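Local coordinates for protein alpha-fucosidase GH29 (Fusarium graminearum, PDB 4PSR) that hydrolyses alpha-L-fucosides as a GH29 glycoside hydrolase, probably releasing fucose that is alpha-1,6-linked to the N-acetylglucosamine of glycoprotein glycans, at residues Gly370-Asp375 with Tyr417-Gly422; Ile109-Gly114 with Lys357-Ile362. All coordinates share one frame; numbering follows the deposited sequence. Where two conformers were deposited one is given.

Contact 1: residues Gly370-Asp375 with Tyr417-Gly422; sequences GEAVYD and YVTVLG
A372 and Y417 bring the two backbones closest, with their CA atoms 5.9 Å apart, where a single 3-10 turn (370-372) after helix 353-369 meets strand 415-420 of the C-terminal sheet. The turn is closed by V373 N to G370 O, and past T419 the strand leaves the contact. A372 lies over one face of the Y417 ring in a CH-pi contact, its CA 4.1 Å from the ring centroid and 16° off the normal; a methyl side chain is small enough to let the backbone come this near. The carbonyl O of E371 sits over the same face, nearer the hydroxyl end. E371 itself reaches past the rim on an extended chain, CG anti to the backbone N (chi1 179°), and Y417 OH donates to E371 OE2 at 2.6 Å. The hydroxyl arrives on the anti side of a carboxylate turned 78° from the ring. Tyrosine suits its place by offering a face to the turn and a donor to the acid. OE2 also forms a salt bridge with K488, while OE1 is bonded to Y458 OH. With both oxygens engaged, rotation of the carboxylate is restrained, and K488 probably favours its charged form.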
ATOM      1  N   GLY A 370     -13.712   3.613 -12.674  1.00 10.93           N
ATOM      2  CA  GLY A 370     -13.064   2.347 -12.324  1.00 11.77           C
ATOM      3  C   GLY A 370     -12.376   1.623 -13.478  1.00 14.35           C
ATOM      4  O   GLY A 370     -11.393   0.901 -13.262  1.00 12.88           O
ATOM      5  N   GLU A 371     -12.857   1.805 -14.710  1.00 12.55           N
ATOM      6  CA  GLU A 371     -12.234   1.198 -15.882  1.00 13.17           C
ATOM      7  C   GLU A 371     -10.729   1.550 -15.995  1.00 14.58           C
ATOM      8  O   GLU A 371      -9.924   0.758 -16.498  1.00 13.59           O
ATOM      9  CB  GLU A 371     -12.962   1.642 -17.163  1.00 14.10           C
ATOM     10  CG  GLU A 371     -12.344   1.047 -18.428  1.00 13.81           C
ATOM     11  CD  GLU A 371     -12.990   1.517 -19.727  1.00 17.41           C
ATOM     12  OE1 GLU A 371     -14.038   2.184 -19.694  1.00 21.02           O
ATOM     13  OE2 GLU A 371     -12.406   1.239 -20.779  1.00 18.01           O
ATOM     14  N   ALA A 372     -10.367   2.749 -15.561  1.00 12.61           N
ATOM     15  CA  ALA A 372      -8.990   3.217 -15.627  1.00 14.27           C
ATOM     16  C   ALA A 372      -8.123   2.750 -14.444  1.00 11.15           C
ATOM     17  O   ALA A 372      -6.924   3.029 -14.417  1.00 12.28           O
ATOM     18  CB  ALA A 372      -8.958   4.743 -15.726  1.00 14.56           C
ATOM     19  N   VAL A 373      -8.753   2.106 -13.467  1.00 11.75           N
ATOM     20  CA  VAL A 373      -8.092   1.748 -12.212  1.00 10.37           C
ATOM     21  C   VAL A 373      -8.128   0.236 -12.017  1.00  9.02           C
ATOM     22  O   VAL A 373      -7.095  -0.439 -12.136  1.00 10.60           O
ATOM     23  CB  VAL A 373      -8.713   2.516 -11.026  1.00 11.20           C
ATOM     24  CG1 VAL A 373      -8.013   2.137  -9.713  1.00 12.54           C
ATOM     25  CG2 VAL A 373      -8.604   4.023 -11.252  1.00 14.12           C
ATOM     26  N   TYR A 374      -9.281  -0.319 -11.670  1.00 10.70           N
ATOM     27  CA  TYR A 374      -9.363  -1.752 -11.432  1.00  9.84           C
ATOM     28  C   TYR A 374      -8.930  -2.522 -12.651  1.00 10.85           C
ATOM     29  O   TYR A 374      -9.213  -2.132 -13.792  1.00 12.72           O
ATOM     30  CB  TYR A 374     -10.782  -2.146 -11.123  1.00 11.69           C
ATOM     31  CG  TYR A 374     -11.417  -1.410  -9.964  1.00 10.08           C
ATOM     32  CD1 TYR A 374     -10.959  -1.554  -8.659  1.00 11.93           C
ATOM     33  CD2 TYR A 374     -12.557  -0.649 -10.168  1.00 10.42           C
ATOM     34  CE1 TYR A 374     -11.611  -0.911  -7.595  1.00 11.67           C
ATOM     35  CE2 TYR A 374     -13.204   0.001  -9.146  1.00 11.97           C
ATOM     36  CZ  TYR A 374     -12.752  -0.154  -7.848  1.00 12.20           C
ATOM     37  OH  TYR A 374     -13.414   0.465  -6.830  1.00 12.70           O
ATOM     38  N   ASP A 375      -8.250  -3.636 -12.401  1.00 11.08           N
ATOM     39  CA  ASP A 375      -7.910  -4.594 -13.455  1.00 11.32           C
ATOM     40  C   ASP A 375      -6.915  -4.059 -14.474  1.00 13.43           C
ATOM     41  O   ASP A 375      -6.643  -4.730 -15.457  1.00 15.47           O
ATOM     42  CB  ASP A 375      -9.177  -5.085 -14.210  1.00 12.88           C
ATOM     43  CG  ASP A 375     -10.220  -5.688 -13.297  1.00 23.04           C
ATOM     44  OD1 ASP A 375      -9.927  -6.087 -12.164  1.00 17.52           O
ATOM     45  OD2 ASP A 375     -11.394  -5.717 -13.717  1.00 34.29           O
ATOM     46  N   TYR A 417      -4.916   4.452 -20.749  1.00 12.83           N
ATOM     47  CA  TYR A 417      -5.730   5.425 -20.033  1.00 11.18           C
ATOM     48  C   TYR A 417      -4.837   6.565 -19.582  1.00 13.05           C
ATOM     49  O   TYR A 417      -3.789   6.334 -18.958  1.00 12.84           O
ATOM     50  CB  TYR A 417      -6.421   4.781 -18.829  1.00 12.08           C
ATOM     51  CG  TYR A 417      -7.363   3.664 -19.231  1.00 12.46           C
ATOM     52  CD1 TYR A 417      -8.635   3.953 -19.718  1.00 13.81           C
ATOM     53  CD2 TYR A 417      -6.960   2.335 -19.186  1.00 13.04           C
ATOM     54  CE1 TYR A 417      -9.477   2.959 -20.119  1.00 12.66           C
ATOM     55  CE2 TYR A 417      -7.810   1.330 -19.617  1.00 13.42           C
ATOM     56  CZ  TYR A 417      -9.062   1.645 -20.057  1.00 15.10           C
ATOM     57  OH  TYR A 417      -9.914   0.630 -20.497  1.00 18.60           O
ATOM     58  N   VAL A 418      -5.226   7.772 -19.948  1.00 12.47           N
ATOM     59  CA  VAL A 418      -4.524   8.993 -19.602  1.00 10.65           C
ATOM     60  C   VAL A 418      -5.420   9.781 -18.686  1.00 12.99           C
ATOM     61  O   VAL A 418      -6.430  10.361 -19.118  1.00 14.11           O
ATOM     62  CB  VAL A 418      -4.218   9.830 -20.839  1.00 14.04           C
ATOM     63  CG1 VAL A 418      -3.515  11.135 -20.429  1.00 15.33           C
ATOM     64  CG2 VAL A 418      -3.386   9.023 -21.826  1.00 15.99           C
ATOM     65  N   THR A 419      -5.074   9.791 -17.409  1.00 12.14           N
ATOM     66  CA  THR A 419      -5.915  10.409 -16.407  1.00 11.46           C
ATOM     67  C   THR A 419      -5.318  11.750 -16.012  1.00 12.23           C
ATOM     68  O   THR A 419      -4.185  11.817 -15.558  1.00 12.76           O
ATOM     69  CB  THR A 419      -6.121   9.493 -15.151  1.00 11.93           C
ATOM     70  OG1 THR A 419      -6.794   8.282 -15.530  1.00 13.81           O
ATOM     71  CG2 THR A 419      -6.972  10.177 -14.125  1.00 11.91           C
ATOM     72  N   VAL A 420      -6.081  12.821 -16.227  0.74 11.88           N
ATOM     73  CA  VAL A 420      -5.625  14.188 -15.988  0.74 10.26           C
ATOM     74  C   VAL A 420      -6.234  14.671 -14.673  0.74 10.74           C
ATOM     75  O   VAL A 420      -7.408  14.460 -14.408  0.74 12.42           O
ATOM     76  CB  VAL A 420      -5.935  15.141 -17.199  0.74 11.98           C
ATOM     77  CG1 VAL A 420      -7.438  15.310 -17.427  0.74 16.13           C
ATOM     78  CG2 VAL A 420      -5.242  16.493 -17.052  0.74 14.35           C
ATOM     79  N   LEU A 421      -5.410  15.301 -13.826  1.00 12.56           N
ATOM     80  CA  LEU A 421      -5.778  15.570 -12.442  1.00 12.15           C
ATOM     81  C   LEU A 421      -6.490  16.908 -12.205  1.00 14.10           C
ATOM     82  O   LEU A 421      -6.563  17.383 -11.067  1.00 14.89           O
ATOM     83  CB  LEU A 421      -4.533  15.422 -11.561  1.00 13.14           C
ATOM     84  CG  LEU A 421      -3.775  14.080 -11.666  1.00 12.61           C
ATOM     85  CD1 LEU A 421      -2.669  13.950 -10.614  1.00 12.49           C
ATOM     86  CD2 LEU A 421      -4.703  12.852 -11.557  1.00 13.63           C
ATOM     87  N   GLY A 422      -7.075  17.453 -13.278  1.00 12.92           N
ATOM     88  CA  GLY A 422      -7.888  18.648 -13.235  1.00 14.09           C
ATOM     89  C   GLY A 422      -8.425  18.884 -14.629  1.00 15.73           C
ATOM     90  O   GLY A 422      -7.906  18.314 -15.600  1.00 17.03           O
TER

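Contact 2: residues Ile109-Gly114 with Lys357-Ile362; sequences IKIVKG and KVLNDI
I111 and L359 form the close part of this contact between helices 105-114 and 357-362, the latter a piece of helix 353-369. The CG2 methyl of I111 meets L359 CD1 at 3.7 Å and lies 4.0 Å from L359 CB, so one branch of the isoleucine fits against both the base and one tip of the leucine. The two side chains cross at about a right angle. I111 presents this methyl because CG1 stands beside the backbone N (chi1 -67°), which directs CG2 to the side facing the other helix. A beta-branched residue suits the place, since it puts a methyl next to its own backbone, while the longer leucine bridges the gap from its helix. On the barrel side, L359 and V112 both rest on I343 of strand 337-343, so the apolar layer between the helices runs on into the packing against the barrel wall.

Away from that layer direct packing gives way, and a water spans the groove. It donates to the carbonyl O of I111 at 2.9 Å and to N360 OD1 at 2.8 Å, linking backbone to amide where no direct bond joins the segments. N360 is exposed, and its short polar side chain suits a rim where it can accept from water. G114, also exposed, ends its helix beside this bridge. On the far side of 357-362, K357 NZ pairs with D361 OD2 at 2.9 Å through the syn lone pair, a salt bridge one helical turn long. The same oxygen is bonded to S322 OG.

Apolar contact toward the strands and hydrated polar groups outward are what is expected of neighbouring outer helices in a TIM barrel, here those following the first and the eighth strands, 29-33 and 337-343, where the barrel closes.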
ATOM      1  N   ILE A 109     -18.941  -1.038   7.435  1.00 10.60           N
ATOM      2  CA  ILE A 109     -18.571  -1.868   6.289  1.00 11.90           C
ATOM      3  C   ILE A 109     -19.337  -1.492   5.009  1.00 10.32           C
ATOM      4  O   ILE A 109     -18.775  -1.566   3.952  1.00 11.56           O
ATOM      5  CB  ILE A 109     -18.641  -3.362   6.623  1.00 11.14           C
ATOM      6  CG1 ILE A 109     -17.627  -3.696   7.732  1.00 10.89           C
ATOM      7  CG2 ILE A 109     -18.343  -4.228   5.401  1.00 12.06           C
ATOM      8  CD1 ILE A 109     -16.137  -3.278   7.473  1.00 13.72           C
ATOM      9  N   LYS A 110     -20.590  -1.072   5.126  0.52 12.31           N
ATOM     10  CA  LYS A 110     -21.317  -0.598   3.956  0.52 11.67           C
ATOM     11  C   LYS A 110     -20.656   0.651   3.358  0.52 10.69           C
ATOM     12  O   LYS A 110     -20.575   0.784   2.135  0.52 12.60           O
ATOM     13  CB  LYS A 110     -22.794  -0.302   4.283  0.52 14.76           C
ATOM     14  CG  LYS A 110     -23.638  -1.516   4.637  0.52 15.56           C
ATOM     15  CD  LYS A 110     -23.730  -2.498   3.513  0.52 18.86           C
ATOM     16  CE  LYS A 110     -24.710  -3.616   3.837  0.52 23.35           C
ATOM     17  NZ  LYS A 110     -24.728  -4.613   2.743  0.52 18.03           N
ATOM     18  N   ILE A 111     -20.190   1.567   4.211  1.00 11.05           N
ATOM     19  CA  ILE A 111     -19.464   2.752   3.772  1.00 11.48           C
ATOM     20  C   ILE A 111     -18.143   2.358   3.082  1.00 10.38           C
ATOM     21  O   ILE A 111     -17.779   2.878   2.039  1.00 11.78           O
ATOM     22  CB  ILE A 111     -19.226   3.724   4.963  1.00 11.22           C
ATOM     23  CG1 ILE A 111     -20.560   4.309   5.439  1.00 12.79           C
ATOM     24  CG2 ILE A 111     -18.254   4.820   4.588  1.00 13.97           C
ATOM     25  CD1 ILE A 111     -20.538   4.842   6.852  1.00 15.43           C
ATOM     26  N   VAL A 112     -17.427   1.412   3.683  1.00 10.78           N
ATOM     27  CA  VAL A 112     -16.188   0.937   3.080  1.00 12.56           C
ATOM     28  C   VAL A 112     -16.457   0.302   1.690  1.00  9.04           C
ATOM     29  O   VAL A 112     -15.754   0.563   0.724  1.00 10.29           O
ATOM     30  CB  VAL A 112     -15.449  -0.015   4.040  1.00 10.99           C
ATOM     31  CG1 VAL A 112     -14.294  -0.691   3.348  1.00 12.38           C
ATOM     32  CG2 VAL A 112     -14.942   0.765   5.276  1.00 12.16           C
ATOM     33  N   LYS A 113     -17.491  -0.529   1.601  0.55 10.51           N
ATOM     34  CA  LYS A 113     -17.869  -1.115   0.323  0.55 12.45           C
ATOM     35  C   LYS A 113     -18.193  -0.015  -0.689  0.55 11.36           C
ATOM     36  O   LYS A 113     -17.756  -0.047  -1.847  0.55 11.47           O
ATOM     37  CB  LYS A 113     -19.077  -2.032   0.496  0.55 14.62           C
ATOM     38  CG  LYS A 113     -19.535  -2.682  -0.785  0.55 14.35           C
ATOM     39  CD  LYS A 113     -18.472  -3.597  -1.386  0.55 16.12           C
ATOM     40  CE  LYS A 113     -18.996  -4.381  -2.582  0.55 19.57           C
ATOM     41  NZ  LYS A 113     -17.956  -5.284  -3.140  0.55 20.58           N
ATOM     42  N   GLY A 114     -18.939   0.977  -0.229  1.00 11.96           N
ATOM     43  CA  GLY A 114     -19.330   2.100  -1.066  1.00 11.91           C
ATOM     44  C   GLY A 114     -18.173   2.963  -1.558  1.00 11.14           C
ATOM     45  O   GLY A 114     -18.263   3.615  -2.591  1.00 13.98           O
ATOM     46  N   LYS A 357     -17.477  11.283   4.383  1.00 12.09           N
ATOM     47  CA  LYS A 357     -17.513  12.081   3.153  1.00 13.49           C
ATOM     48  C   LYS A 357     -16.332  11.781   2.213  1.00 14.16           C
ATOM     49  O   LYS A 357     -16.515  11.646   1.006  1.00 13.77           O
ATOM     50  CB  LYS A 357     -17.584  13.566   3.497  1.00 15.48           C
ATOM     51  CG  LYS A 357     -17.311  14.528   2.349  1.00 29.50           C
ATOM     52  CD  LYS A 357     -18.374  14.506   1.251  1.00 56.43           C
ATOM     53  CE  LYS A 357     -18.311  15.789   0.412  1.00 53.64           C
ATOM     54  NZ  LYS A 357     -16.912  16.331   0.292  1.00 32.98           N
ATOM     55  N   VAL A 358     -15.123  11.668   2.756  1.00 12.34           N
ATOM     56  CA  VAL A 358     -13.985  11.298   1.929  1.00 14.22           C
ATOM     57  C   VAL A 358     -14.205   9.927   1.279  1.00 12.30           C
ATOM     58  O   VAL A 358     -13.968   9.770   0.087  1.00 12.27           O
ATOM     59  CB  VAL A 358     -12.686  11.329   2.763  1.00 12.56           C
ATOM     60  CG1 VAL A 358     -11.536  10.738   1.997  1.00 13.42           C
ATOM     61  CG2 VAL A 358     -12.381  12.780   3.161  1.00 13.96           C
ATOM     62  N   LEU A 359     -14.641   8.934   2.054  1.00 11.67           N
ATOM     63  CA  LEU A 359     -14.850   7.606   1.499  1.00 11.18           C
ATOM     64  C   LEU A 359     -15.935   7.632   0.424  1.00 11.98           C
ATOM     65  O   LEU A 359     -15.789   7.005  -0.610  1.00 12.00           O
ATOM     66  CB  LEU A 359     -15.254   6.612   2.601  1.00 12.62           C
ATOM     67  CG  LEU A 359     -14.106   6.271   3.547  1.00 12.23           C
ATOM     68  CD1 LEU A 359     -14.632   5.598   4.782  1.00 13.21           C
ATOM     69  CD2 LEU A 359     -13.110   5.379   2.873  1.00 13.55           C
ATOM     70  N   ASN A 360     -17.035   8.363   0.673  1.00 12.57           N
ATOM     71  CA  ASN A 360     -18.101   8.507  -0.324  1.00 12.12           C
ATOM     72  C   ASN A 360     -17.559   9.109  -1.632  1.00 12.59           C
ATOM     73  O   ASN A 360     -17.886   8.650  -2.744  1.00 13.56           O
ATOM     74  CB  ASN A 360     -19.203   9.426   0.190  1.00 12.00           C
ATOM     75  CG  ASN A 360     -20.035   8.855   1.314  1.00 15.04           C
ATOM     76  OD1 ASN A 360     -20.036   7.664   1.624  1.00 17.35           O
ATOM     77  ND2 ASN A 360     -20.786   9.738   1.936  1.00 16.69           N
ATOM     78  N   ASP A 361     -16.714  10.127  -1.511  1.00 10.94           N
ATOM     79  CA  ASP A 361     -16.134  10.802  -2.671  1.00 11.29           C
ATOM     80  C   ASP A 361     -15.167   9.903  -3.454  1.00 13.52           C
ATOM     81  O   ASP A 361     -15.140   9.919  -4.680  1.00 13.41           O
ATOM     82  CB  ASP A 361     -15.363  12.076  -2.282  1.00 13.38           C
ATOM     83  CG  ASP A 361     -16.257  13.217  -1.830  1.00 14.85           C
ATOM     84  OD1 ASP A 361     -17.478  13.154  -2.097  1.00 17.16           O
ATOM     85  OD2 ASP A 361     -15.718  14.181  -1.225  1.00 16.38           O
ATOM     86  N   ILE A 362     -14.332   9.129  -2.753  1.00 11.60           N
ATOM     87  CA  ILE A 362     -13.505   8.140  -3.458  1.00 10.45           C
ATOM     88  C   ILE A 362     -14.390   7.145  -4.221  1.00 10.66           C
ATOM     89  O   ILE A 362     -14.097   6.794  -5.360  1.00 11.24           O
ATOM     90  CB  ILE A 362     -12.553   7.404  -2.460  1.00 11.17           C
ATOM     91  CG1 ILE A 362     -11.566   8.389  -1.840  1.00 13.28           C
ATOM     92  CG2 ILE A 362     -11.831   6.265  -3.177  1.00 12.72           C
ATOM     93  CD1 ILE A 362     -10.873   7.783  -0.607  1.00 13.65           C
TER
HETATM   94  O   HOH W   1     -18.995   5.179   0.708  1.00 16.48           O

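From the N terminus, the chain passes early through strand 29-33 and helix 105-114, then runs through the rest of the barrel before helix 353-369 packs beside that early helix. Contact 2 closes a loop of 242 residues and joins the outer helices that follow the first and the last strand of the barrel. Contact 1 opens afterwards, just beyond helix 353-369, and closes a shorter loop of 41 residues when strand 415-420 comes back to the turn. The loops are in series, neither nested nor crossed. Helix 353-369 connects them: its middle packs on the outer face of the barrel, and the turn at its end meets the C-terminal sheet. The contact centres lie about 19 Å apart.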